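Local coordinates for isomerase/lactonizing enzyme (Agrobacterium tumefaciens, PDB 1RVK), which is of unknown function but probably acts as a magnesium-dependent isomerase or lactonizing enzyme of the enolase superfamily, at residues G303-V308 / N324-E329; L279-N284 / K294-A299. All coordinates share one frame; numbering follows the deposited sequence.

Overall arrangement
Contact 2 comes first along the chain and closes before contact 1 opens; their centres lie about 9 Å apart. Strand 278-281 leads, by way of the short helix 283-286, into helix 289-301 (contact 2), which leads into strand 306-308, where contact 1 begins; helix 313-321 then carries the chain to strand 328-333. Strands 278-281 and 306-308 are parallel neighbours in the C-terminal barrel; in contact 2 a helix packs on the outside of the sheet, and contact 1 joins strand 306-308 to the chain leading into strand 328-333. On the inside the two meet directly: Glu329 and Arg280 form a salt bridge on the side of the barrel that holds the magnesium ion.

Contact 1. Residues G303-V308 / N324-E329; sequences GMECEV and NCRWYE
The indole of Trp327 meets the Glu307 carboxylate at its edge: OE1 lies near the ring plane, 3.5 Å from Trp327 CD1. One face of the indole carries Arg326 CG, 3.6 Å above the plane and offset toward the rim, and Tyr134 of strand 130-137 packs against the ring edge-to-face. The carboxylate plane of Glu307 is turned only 21° from the Arg326 guanidinium, yet it binds the backbone of Arg326. Two successive peptide N-H groups share its two oxygens: Arg326 N reaches OE2 at 2.9 Å, from the syn side and a little out of the plane, while Trp327 N makes a longer bond to the syn lone pair of OE1. A bend at chi2 (-62°) brings CD of Glu307 toward the loop at Arg326. Here the (beta/alpha)7beta-barrel of the enolase superfamily passes from strand 306-308 toward strand 328-333; the two segments run 27° apart, and the direct bonds come from 324-327, ahead of that second strand. First, Cys306 N donates to Asn324 O at 2.8 Å, nearly straight, and Glu305 CA makes a bent CA-H...O contact with the same oxygen. Cys306 O is buried without a polar partner and faces Cys325 CB at 3.5 Å; Cys325 SG also touches Val308 CG2. Farther on, water 3 donates to Val308 O and accepts from Glu329 N, and water 2 links Val308 O, weakly, to Glu329 OE2; water 1 lies 2.6 Å from Glu307 OE1, close also to Trp327 O. Near the surface, Glu305 OE2 stands 4.2 Å from Arg326 NE, well out of the guanidinium plane, so at most the opposite charges attract. The side chain of Glu329, about 5 Å from the magnesium ion, bonds most strongly to Ser136 and forms salt bridges with Lys169 and Arg280.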
ATOM      1  N   GLY A 303      18.542 -12.692   0.304  1.00 12.21           N
ATOM      2  CA  GLY A 303      19.329 -11.548   0.731  1.00 12.76           C
ATOM      3  C   GLY A 303      18.843 -10.249   0.121  1.00 11.95           C
ATOM      4  O   GLY A 303      19.599  -9.281   0.003  1.00 11.82           O
HETATM    5  N   MSE A 304      17.570 -10.225  -0.259  1.00 10.45           N
HETATM    6  CA  MSE A 304      16.973  -9.051  -0.888  1.00 10.32           C
HETATM    7  C   MSE A 304      16.035  -8.304   0.039  1.00 10.06           C
HETATM    8  O   MSE A 304      15.561  -8.848   1.029  1.00  9.89           O
HETATM    9  CB  MSE A 304      16.184  -9.474  -2.133  1.00 10.82           C
HETATM   10  CG  MSE A 304      17.031 -10.047  -3.251  1.00 12.83           C
HETATM   11 SE   MSE A 304      15.937 -10.734  -4.694  1.00 17.22          SE
HETATM   12  CE  MSE A 304      15.412  -9.056  -5.506  1.00 17.77           C
ATOM     13  N   GLU A 305      15.787  -7.041  -0.280  1.00 12.03           N
ATOM     14  CA  GLU A 305      14.851  -6.245   0.491  1.00 11.72           C
ATOM     15  C   GLU A 305      13.522  -6.375  -0.243  1.00 12.54           C
ATOM     16  O   GLU A 305      13.490  -6.678  -1.435  1.00 12.21           O
ATOM     17  CB  GLU A 305      15.283  -4.779   0.535  1.00 13.40           C
ATOM     18  CG  GLU A 305      16.378  -4.489   1.551  1.00 14.12           C
ATOM     19  CD  GLU A 305      16.882  -3.061   1.463  1.00 16.78           C
ATOM     20  OE1 GLU A 305      17.313  -2.648   0.363  1.00 17.87           O
ATOM     21  OE2 GLU A 305      16.851  -2.352   2.492  1.00 18.54           O
ATOM     22  N   CYS A 306      12.427  -6.187   0.480  1.00 11.63           N
ATOM     23  CA  CYS A 306      11.104  -6.263  -0.119  1.00 12.00           C
ATOM     24  C   CYS A 306      10.349  -5.070   0.443  1.00 13.06           C
ATOM     25  O   CYS A 306       9.967  -5.063   1.611  1.00 14.58           O
ATOM     26  CB  CYS A 306      10.410  -7.570   0.263  1.00 12.61           C
ATOM     27  SG  CYS A 306       8.861  -7.850  -0.639  1.00 13.54           S
ATOM     28  N   GLU A 307      10.160  -4.055  -0.392  1.00 11.40           N
ATOM     29  CA  GLU A 307       9.482  -2.835   0.025  1.00 13.00           C
ATOM     30  C   GLU A 307       7.966  -3.004  -0.019  1.00 13.28           C
ATOM     31  O   GLU A 307       7.403  -3.450  -1.017  1.00 13.45           O
ATOM     32  CB  GLU A 307       9.942  -1.676  -0.855  1.00 13.92           C
ATOM     33  CG  GLU A 307      11.463  -1.428  -0.789  1.00 13.41           C
ATOM     34  CD  GLU A 307      11.951  -1.054   0.606  1.00 15.61           C
ATOM     35  OE1 GLU A 307      11.256  -0.273   1.286  1.00 16.45           O
ATOM     36  OE2 GLU A 307      13.036  -1.522   1.020  1.00 14.05           O
ATOM     37  N   VAL A 308       7.316  -2.642   1.083  1.00 14.03           N
ATOM     38  CA  VAL A 308       5.873  -2.803   1.221  1.00 12.73           C
ATOM     39  C   VAL A 308       5.064  -1.632   0.694  1.00 12.21           C
ATOM     40  O   VAL A 308       5.219  -0.499   1.147  1.00 13.07           O
ATOM     41  CB  VAL A 308       5.497  -3.059   2.696  1.00 13.11           C
ATOM     42  CG1 VAL A 308       4.003  -3.331   2.814  1.00 14.63           C
ATOM     43  CG2 VAL A 308       6.301  -4.244   3.236  1.00 13.59           C
ATOM     44  N   ASN A 324      14.099  -6.848   6.457  1.00 13.06           N
ATOM     45  CA  ASN A 324      14.473  -6.510   5.088  1.00 13.38           C
ATOM     46  C   ASN A 324      13.532  -5.616   4.297  1.00 13.03           C
ATOM     47  O   ASN A 324      13.090  -5.965   3.204  1.00 11.40           O
ATOM     48  CB  ASN A 324      14.763  -7.788   4.291  1.00 12.20           C
ATOM     49  CG  ASN A 324      13.554  -8.694   4.161  1.00 12.42           C
ATOM     50  OD1 ASN A 324      13.309  -9.257   3.090  1.00 13.76           O
ATOM     51  ND2 ASN A 324      12.803  -8.858   5.246  1.00 10.70           N
ATOM     52  N   CYS A 325      13.246  -4.452   4.861  1.00 13.57           N
ATOM     53  CA  CYS A 325      12.383  -3.456   4.237  1.00 14.96           C
ATOM     54  C   CYS A 325      12.893  -2.124   4.765  1.00 14.61           C
ATOM     55  O   CYS A 325      12.891  -1.892   5.971  1.00 14.69           O
ATOM     56  CB  CYS A 325      10.925  -3.672   4.654  1.00 17.55           C
ATOM     57  SG  CYS A 325       9.782  -2.450   3.991  1.00 21.48           S
ATOM     58  N   ARG A 326      13.339  -1.252   3.870  1.00 13.87           N
ATOM     59  CA  ARG A 326      13.879   0.031   4.293  1.00 14.33           C
ATOM     60  C   ARG A 326      12.843   1.022   4.816  1.00 13.75           C
ATOM     61  O   ARG A 326      13.126   1.777   5.750  1.00 13.46           O
ATOM     62  CB  ARG A 326      14.666   0.668   3.138  1.00 16.06           C
ATOM     63  CG  ARG A 326      15.443   1.918   3.518  1.00 21.10           C
ATOM     64  CD  ARG A 326      16.091   2.565   2.290  1.00 25.61           C
ATOM     65  NE  ARG A 326      17.229   1.808   1.769  1.00 28.82           N
ATOM     66  CZ  ARG A 326      18.457   1.866   2.272  1.00 30.73           C
ATOM     67  NH1 ARG A 326      19.433   1.144   1.738  1.00 30.51           N
ATOM     68  NH2 ARG A 326      18.714   2.656   3.307  1.00 32.41           N
ATOM     69  N   TRP A 327      11.641   1.006   4.250  1.00 13.02           N
ATOM     70  CA  TRP A 327      10.625   1.973   4.658  1.00 12.88           C
ATOM     71  C   TRP A 327       9.193   1.513   4.831  1.00 14.68           C
ATOM     72  O   TRP A 327       8.806   0.405   4.467  1.00 13.84           O
ATOM     73  CB  TRP A 327      10.505   3.104   3.635  1.00 12.83           C
ATOM     74  CG  TRP A 327      11.734   3.582   2.957  1.00 11.41           C
ATOM     75  CD1 TRP A 327      12.311   3.063   1.830  1.00 11.31           C
ATOM     76  CD2 TRP A 327      12.456   4.770   3.270  1.00 11.38           C
ATOM     77  NE1 TRP A 327      13.343   3.873   1.413  1.00 12.20           N
ATOM     78  CE2 TRP A 327      13.454   4.928   2.282  1.00 13.20           C
ATOM     79  CE3 TRP A 327      12.353   5.726   4.289  1.00 10.82           C
ATOM     80  CZ2 TRP A 327      14.344   6.007   2.284  1.00 13.08           C
ATOM     81  CZ3 TRP A 327      13.236   6.798   4.291  1.00 14.14           C
ATOM     82  CH2 TRP A 327      14.219   6.929   3.294  1.00 13.73           C
ATOM     83  N   TYR A 328       8.411   2.446   5.366  1.00 14.61           N
ATOM     84  CA  TYR A 328       6.971   2.312   5.498  1.00 13.65           C
ATOM     85  C   TYR A 328       6.572   3.422   4.529  1.00 13.70           C
ATOM     86  O   TYR A 328       7.168   4.505   4.548  1.00 13.52           O
ATOM     87  CB  TYR A 328       6.477   2.662   6.902  1.00 12.11           C
ATOM     88  CG  TYR A 328       5.001   3.012   6.946  1.00 10.57           C
ATOM     89  CD1 TYR A 328       4.584   4.329   7.151  1.00 10.07           C
ATOM     90  CD2 TYR A 328       4.021   2.028   6.794  1.00 10.38           C
ATOM     91  CE1 TYR A 328       3.231   4.657   7.213  1.00 11.21           C
ATOM     92  CE2 TYR A 328       2.659   2.345   6.852  1.00 12.33           C
ATOM     93  CZ  TYR A 328       2.274   3.664   7.067  1.00 12.48           C
ATOM     94  OH  TYR A 328       0.940   3.989   7.164  1.00 12.10           O
ATOM     95  N   GLU A 329       5.606   3.148   3.662  1.00 12.81           N
ATOM     96  CA  GLU A 329       5.163   4.137   2.684  1.00 11.75           C
ATOM     97  C   GLU A 329       4.055   4.993   3.277  1.00 12.79           C
ATOM     98  O   GLU A 329       2.946   4.511   3.497  1.00 12.91           O
ATOM     99  CB  GLU A 329       4.665   3.431   1.418  1.00 11.17           C
ATOM    100  CG  GLU A 329       4.269   4.383   0.309  1.00 11.90           C
ATOM    101  CD  GLU A 329       4.015   3.684  -1.009  1.00 13.90           C
ATOM    102  OE1 GLU A 329       3.772   4.399  -2.002  1.00 11.81           O
ATOM    103  OE2 GLU A 329       4.061   2.431  -1.056  1.00 13.72           O
TER
HETATM  104  O   HOH W   1       8.785   0.199   1.710  1.00 16.79           O
HETATM  105  O   HOH W   2       7.047   0.981  -0.204  1.00 11.82           O
HETATM  106  O   HOH W   3       4.448   0.610   3.635  1.00 14.27           O

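Contact 2. Residues L279-N284 / K294-A299; sequences LRTGVN and KTMHLA
Thr295 OG1 has two polar partners: it accepts a hydrogen bond of 2.9 Å from Thr281 OG1, and it bonds to Ala292 O one turn earlier in its own helix, its strongest polar partner. The Thr281 hydroxyl reaches out with OG1 anti to its backbone N (chi1 -170°), whereas OG1 of Thr295 sits between its backbone N and carbonyl carbon (chi1 66°), from where it bonds to Ala292 O. The two side chains meet obliquely and very closely, since Thr295 OG1 also lies 3.1 Å from Thr281 CB and 3.3 Å from Thr281 CG2. This methyl reaches on to the selenium of selenomethionine Met296, SE to CG2 4.1 Å, the longer side chain passing at about a right angle after bends at chi2 and chi3. At the other end of the strand the contact is apolar. Leu279 uses one branch, CD2, which rests 3.9 Å from Ala299 CB and 4.4 Å from Leu298 CD2. The same methyl abuts Thr295 O, which already accepts the helical bond from Ala299 N. Cys306 of the next strand fills in beside both Leu279 and Thr281, and helix 263-272 closes in with Ile271 on Leu279 and His264 on Thr295. Between Leu279 and Thr281, Arg280 points away from the helix, into the barrel, where its NE bonds to the metal ligand Glu258. Strand 279-281 and helix 294-299 run antiparallel at 171°, their axes 8.9 Å apart; strand 278-281, helix 289-301 and the parallel strand 306-308 form a beta-alpha-beta crossover of the enolase-superfamily barrel.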
ATOM      1  N   LEU A 279      12.572  -6.430  -4.318  1.00 10.48           N
ATOM      2  CA  LEU A 279      11.238  -6.994  -4.481  1.00  9.91           C
ATOM      3  C   LEU A 279      10.191  -6.040  -3.915  1.00 10.90           C
ATOM      4  O   LEU A 279      10.513  -5.119  -3.162  1.00 11.22           O
ATOM      5  CB  LEU A 279      11.149  -8.342  -3.758  1.00 12.11           C
ATOM      6  CG  LEU A 279       9.997  -9.277  -4.143  1.00 12.10           C
ATOM      7  CD1 LEU A 279      10.151  -9.699  -5.604  1.00 15.25           C
ATOM      8  CD2 LEU A 279       9.997 -10.504  -3.223  1.00 13.39           C
ATOM      9  N   ARG A 280       8.936  -6.248  -4.293  1.00 10.55           N
ATOM     10  CA  ARG A 280       7.862  -5.411  -3.776  1.00  9.78           C
ATOM     11  C   ARG A 280       6.671  -6.295  -3.447  1.00 11.62           C
ATOM     12  O   ARG A 280       6.439  -7.317  -4.094  1.00 12.76           O
ATOM     13  CB  ARG A 280       7.454  -4.341  -4.791  1.00 11.92           C
ATOM     14  CG  ARG A 280       6.508  -3.263  -4.231  1.00 11.87           C
ATOM     15  CD  ARG A 280       6.701  -1.966  -5.014  1.00 11.21           C
ATOM     16  NE  ARG A 280       5.859  -0.837  -4.613  1.00 11.06           N
ATOM     17  CZ  ARG A 280       5.938  -0.184  -3.454  1.00 12.90           C
ATOM     18  NH1 ARG A 280       5.129   0.845  -3.222  1.00 12.90           N
ATOM     19  NH2 ARG A 280       6.799  -0.560  -2.519  1.00 13.80           N
ATOM     20  N   THR A 281       5.941  -5.912  -2.410  1.00 11.01           N
ATOM     21  CA  THR A 281       4.759  -6.642  -1.995  1.00 11.59           C
ATOM     22  C   THR A 281       3.839  -5.607  -1.377  1.00 13.19           C
ATOM     23  O   THR A 281       4.159  -4.418  -1.354  1.00 12.77           O
ATOM     24  CB  THR A 281       5.089  -7.727  -0.942  1.00 12.24           C
ATOM     25  OG1 THR A 281       3.942  -8.563  -0.743  1.00 14.26           O
ATOM     26  CG2 THR A 281       5.478  -7.088   0.394  1.00 12.01           C
ATOM     27  N   GLY A 282       2.695  -6.059  -0.887  1.00 13.17           N
ATOM     28  CA  GLY A 282       1.747  -5.159  -0.265  1.00 13.56           C
ATOM     29  C   GLY A 282       0.583  -6.007   0.186  1.00 13.40           C
ATOM     30  O   GLY A 282       0.208  -6.948  -0.510  1.00 12.80           O
ATOM     31  N   VAL A 283       0.015  -5.692   1.344  1.00 12.90           N
ATOM     32  CA  VAL A 283      -1.107  -6.476   1.847  1.00 13.00           C
ATOM     33  C   VAL A 283      -2.241  -6.569   0.832  1.00 14.38           C
ATOM     34  O   VAL A 283      -2.780  -7.653   0.592  1.00 13.07           O
ATOM     35  CB  VAL A 283      -1.635  -5.894   3.172  1.00 13.35           C
ATOM     36  CG1 VAL A 283      -2.907  -6.611   3.590  1.00 13.58           C
ATOM     37  CG2 VAL A 283      -0.569  -6.049   4.251  1.00 13.74           C
ATOM     38  N   ASN A 284      -2.602  -5.445   0.222  1.00 14.22           N
ATOM     39  CA  ASN A 284      -3.678  -5.465  -0.764  1.00 14.44           C
ATOM     40  C   ASN A 284      -3.271  -6.129  -2.071  1.00 15.94           C
ATOM     41  O   ASN A 284      -4.114  -6.657  -2.798  1.00 16.83           O
ATOM     42  CB  ASN A 284      -4.171  -4.045  -1.067  1.00 15.14           C
ATOM     43  CG  ASN A 284      -5.134  -3.536  -0.024  1.00 18.18           C
ATOM     44  OD1 ASN A 284      -5.595  -4.295   0.825  1.00 17.32           O
ATOM     45  ND2 ASN A 284      -5.456  -2.249  -0.089  1.00 19.32           N
ATOM     46  N   LYS A 294       4.947 -13.959   3.812  1.00 11.37           N
ATOM     47  CA  LYS A 294       5.628 -14.978   3.021  1.00 11.83           C
ATOM     48  C   LYS A 294       6.545 -14.330   1.990  1.00 11.71           C
ATOM     49  O   LYS A 294       7.658 -14.803   1.762  1.00 12.04           O
ATOM     50  CB  LYS A 294       4.616 -15.887   2.316  1.00 12.14           C
ATOM     51  CG  LYS A 294       3.819 -16.755   3.275  1.00 13.91           C
ATOM     52  CD  LYS A 294       2.848 -17.643   2.535  1.00 18.50           C
ATOM     53  CE  LYS A 294       2.077 -18.523   3.515  1.00 20.05           C
ATOM     54  NZ  LYS A 294       1.054 -19.330   2.811  1.00 23.99           N
ATOM     55  N   THR A 295       6.087 -13.247   1.366  1.00 10.26           N
ATOM     56  CA  THR A 295       6.908 -12.559   0.375  1.00 10.69           C
ATOM     57  C   THR A 295       8.129 -11.906   1.033  1.00 11.05           C
ATOM     58  O   THR A 295       9.195 -11.827   0.425  1.00  9.57           O
ATOM     59  CB  THR A 295       6.104 -11.472  -0.387  1.00 11.68           C
ATOM     60  OG1 THR A 295       5.726 -10.425   0.515  1.00 17.05           O
ATOM     61  CG2 THR A 295       4.852 -12.072  -1.006  1.00 11.38           C
HETATM   62  N   MSE A 296       7.978 -11.439   2.270  1.00 10.84           N
HETATM   63  CA  MSE A 296       9.097 -10.815   2.978  1.00 11.67           C
HETATM   64  C   MSE A 296      10.171 -11.861   3.266  1.00 11.59           C
HETATM   65  O   MSE A 296      11.364 -11.606   3.108  1.00 10.99           O
HETATM   66  CB  MSE A 296       8.638 -10.201   4.310  1.00 11.90           C
HETATM   67  CG  MSE A 296       7.651  -9.048   4.204  1.00 14.42           C
HETATM   68 SE   MSE A 296       8.348  -7.518   3.248  1.00 17.33          SE
HETATM   69  CE  MSE A 296       9.943  -7.188   4.300  1.00 16.53           C
ATOM     70  N   HIS A 297       9.738 -13.043   3.692  1.00 11.04           N
ATOM     71  CA  HIS A 297      10.663 -14.129   4.006  1.00 10.86           C
ATOM     72  C   HIS A 297      11.343 -14.645   2.742  1.00 11.06           C
ATOM     73  O   HIS A 297      12.530 -14.972   2.749  1.00 11.81           O
ATOM     74  CB  HIS A 297       9.900 -15.254   4.708  1.00 12.43           C
ATOM     75  CG  HIS A 297       9.287 -14.832   6.007  1.00 14.50           C
ATOM     76  ND1 HIS A 297       8.287 -15.547   6.630  1.00 14.25           N
ATOM     77  CD2 HIS A 297       9.540 -13.765   6.802  1.00 13.21           C
ATOM     78  CE1 HIS A 297       7.951 -14.938   7.754  1.00 14.47           C
ATOM     79  NE2 HIS A 297       8.697 -13.855   7.882  1.00 12.58           N
ATOM     80  N   LEU A 298      10.576 -14.720   1.661  1.00 11.34           N
ATOM     81  CA  LEU A 298      11.099 -15.159   0.372  1.00 10.66           C
ATOM     82  C   LEU A 298      12.267 -14.251  -0.019  1.00 11.50           C
ATOM     83  O   LEU A 298      13.359 -14.719  -0.345  1.00 10.82           O
ATOM     84  CB  LEU A 298       9.994 -15.072  -0.683  1.00 11.55           C
ATOM     85  CG  LEU A 298      10.407 -15.094  -2.158  1.00  9.90           C
ATOM     86  CD1 LEU A 298      11.011 -16.450  -2.522  1.00 13.28           C
ATOM     87  CD2 LEU A 298       9.188 -14.803  -3.022  1.00 12.08           C
ATOM     88  N   ALA A 299      12.030 -12.942   0.018  1.00  9.96           N
ATOM     89  CA  ALA A 299      13.064 -11.981  -0.338  1.00  9.79           C
ATOM     90  C   ALA A 299      14.280 -12.107   0.569  1.00 10.48           C
ATOM     91  O   ALA A 299      15.423 -12.128   0.099  1.00 10.98           O
ATOM     92  CB  ALA A 299      12.504 -10.559  -0.266  1.00  9.30           C
TER